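PDB 4HBK: aldo-keto reductase family 1, member B4 (Aldose reductase) from Schistosoma japonicum, which probably reduces aldehydes to alcohols with NADPH, as an aldose reductase of the aldo/keto reductase family. Local coordinates for residues A[78-82]-A[83-87]. Residues are numbered along the deposited sequence; the frame is centred on the assembly and turned at random.
Sequences CAYVY and RNEAE
Residues 78-82 and 83-87 run on as one chain, and Arg83 N donates to Tyr80 O at 3.0 Å across their junction. Just before it, Tyr82 N donates to Ala79 O at 3.3 Å. The two bonds make the short 3-10 segment 80-82. Arg83 then takes a left-handed backbone conformation (phi 58°, psi 37°). The chain thereby turns out of the 3-10 segment toward Asn84, the N-cap position of helix 85-98.

Glu85 reaches back to the start of the loop. Its chain is extended beyond CG (chi2 -171°), which lays the carboxylate along the Ala79-Tyr80 peptide. The Tyr80 and Glu85 side chains cross at about a right angle. Glu85 OE2 lies 3.5 Å from Ala79 C, and Glu85 OE1 lies 3.6 Å from Tyr80 CA. The buried carboxylate is held from outside the turn, OE2 by Ser110 OG and OE1 by Thr129 OG1. Asn84 OD1 packs against Tyr82 CB at 3.6 Å. Asn84 OD1 also accepts a hydrogen bond from a water O at 2.9 Å, and that water accepts one from Ala79 N. The same water lies at the edge of the Tyr82 ring, in its plane.

Tyr82, the predicted proton donor, is hydrogen-bonded through OH to Lys291 NZ, and Cys78 O binds Lys111 NZ. The turn is a beta-to-alpha loop of the (beta/alpha)8 barrel, joining strand 75-77 to helix 85-98. Tyr80 and Glu85 pack on helix 119-133, and Asn84 on helix 60-71.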
loop_
_atom_site.group_PDB
_atom_site.type_symbol
_atom_site.label_atom_id
_atom_site.label_comp_id
_atom_site.label_asym_id
_atom_site.label_seq_id
_atom_site.Cartn_x
_atom_site.Cartn_y
_atom_site.Cartn_z
ATOM N N CYS A 78 -6.681 -1.900 0.355
ATOM C CA CYS A 78 -7.164 -3.238 0.702
ATOM C C CYS A 78 -6.243 -4.321 0.152
ATOM O O CYS A 78 -5.286 -4.037 -0.561
ATOM C CB CYS A 78 -8.591 -3.456 0.164
ATOM S SG CYS A 78 -9.765 -2.096 0.490
ATOM N N ALA A 79 -6.531 -5.571 0.485
ATOM C CA ALA A 79 -5.783 -6.670 -0.102
ATOM C C ALA A 79 -6.548 -7.974 0.030
ATOM O O ALA A 79 -7.196 -8.237 1.042
ATOM C CB ALA A 79 -4.373 -6.779 0.505
ATOM N N TYR A 80 -6.478 -8.779 -1.022
ATOM C CA TYR A 80 -7.154 -10.059 -1.049
ATOM C C TYR A 80 -6.705 -10.898 0.127
ATOM O O TYR A 80 -7.499 -11.601 0.743
ATOM C CB TYR A 80 -6.816 -10.782 -2.353
ATOM C CG TYR A 80 -7.483 -12.127 -2.501
ATOM C CD1 TYR A 80 -8.646 -12.265 -3.246
ATOM C CD2 TYR A 80 -6.943 -13.263 -1.907
ATOM C CE1 TYR A 80 -9.257 -13.501 -3.396
ATOM C CE2 TYR A 80 -7.552 -14.501 -2.046
ATOM C CZ TYR A 80 -8.706 -14.615 -2.790
ATOM O OH TYR A 80 -9.312 -15.846 -2.939
ATOM N N VAL A 81 -5.416 -10.822 0.439
ATOM C CA VAL A 81 -4.814 -11.736 1.410
ATOM C C VAL A 81 -5.280 -11.512 2.855
ATOM O O VAL A 81 -5.107 -12.385 3.700
ATOM C CB VAL A 81 -3.268 -11.673 1.369
ATOM C CG1 VAL A 81 -2.777 -10.339 1.906
ATOM C CG2 VAL A 81 -2.670 -12.810 2.173
ATOM N N TYR A 82 -5.860 -10.351 3.148
ATOM C CA TYR A 82 -6.343 -10.087 4.509
ATOM C C TYR A 82 -7.689 -10.763 4.733
ATOM O O TYR A 82 -8.198 -10.796 5.851
ATOM C CB TYR A 82 -6.465 -8.586 4.761
ATOM C CG TYR A 82 -5.156 -7.856 4.615
ATOM C CD1 TYR A 82 -4.004 -8.337 5.231
ATOM C CD2 TYR A 82 -5.063 -6.705 3.860
ATOM C CE1 TYR A 82 -2.800 -7.681 5.104
ATOM C CE2 TYR A 82 -3.857 -6.037 3.725
ATOM C CZ TYR A 82 -2.730 -6.533 4.348
ATOM O OH TYR A 82 -1.524 -5.881 4.227
ATOM N N ARG A 83 -8.275 -11.274 3.652
ATOM C CA ARG A 83 -9.503 -12.058 3.724
ATOM C C ARG A 83 -10.669 -11.312 4.376
ATOM O O ARG A 83 -11.468 -11.914 5.092
ATOM C CB ARG A 83 -9.234 -13.362 4.479
ATOM C CG ARG A 83 -8.280 -14.281 3.741
ATOM C CD ARG A 83 -8.756 -15.720 3.791
ATOM N NE ARG A 83 -7.960 -16.505 4.727
ATOM C CZ ARG A 83 -7.377 -17.660 4.423
ATOM N NH1 ARG A 83 -7.508 -18.174 3.205
ATOM N NH2 ARG A 83 -6.669 -18.306 5.341
ATOM N N ASN A 84 -10.771 -10.010 4.127
ATOM C CA ASN A 84 -11.855 -9.217 4.697
ATOM C C ASN A 84 -12.442 -8.219 3.714
ATOM O O ASN A 84 -13.082 -7.253 4.119
ATOM C CB ASN A 84 -11.379 -8.473 5.950
ATOM C CG ASN A 84 -10.198 -7.572 5.672
ATOM O OD1 ASN A 84 -9.837 -7.356 4.515
ATOM N ND2 ASN A 84 -9.592 -7.035 6.728
ATOM N N GLU A 85 -12.226 -8.443 2.423
ATOM C CA GLU A 85 -12.719 -7.503 1.421
ATOM C C GLU A 85 -14.245 -7.543 1.335
ATOM O O GLU A 85 -14.874 -6.570 0.921
ATOM C CB GLU A 85 -12.085 -7.766 0.054
ATOM C CG GLU A 85 -10.580 -7.541 0.039
ATOM C CD GLU A 85 -9.984 -7.577 -1.353
ATOM O OE1 GLU A 85 -10.216 -8.562 -2.088
ATOM O OE2 GLU A 85 -9.280 -6.613 -1.718
ATOM N N ALA A 86 -14.845 -8.661 1.737
ATOM C CA ALA A 86 -16.301 -8.761 1.744
ATOM C C ALA A 86 -16.893 -7.874 2.844
ATOM O O ALA A 86 -17.896 -7.203 2.630
ATOM C CB ALA A 86 -16.743 -10.214 1.909
ATOM N N GLU A 87 -16.259 -7.866 4.015
ATOM C CA GLU A 87 -16.679 -6.988 5.105
ATOM C C GLU A 87 -16.449 -5.529 4.737
ATOM O O GLU A 87 -17.244 -4.653 5.083
ATOM C CB GLU A 87 -15.938 -7.326 6.403
ATOM C CG GLU A 87 -16.408 -8.596 7.101
ATOM C CD GLU A 87 -16.133 -9.878 6.305
ATOM O OE1 GLU A 87 -15.161 -9.910 5.501
ATOM O OE2 GLU A 87 -16.902 -10.860 6.491
HETATM O O HOH W 1 -8.061 -5.655 3.045
HETATM O O HOH W 2 -10.208 -11.368 7.713
#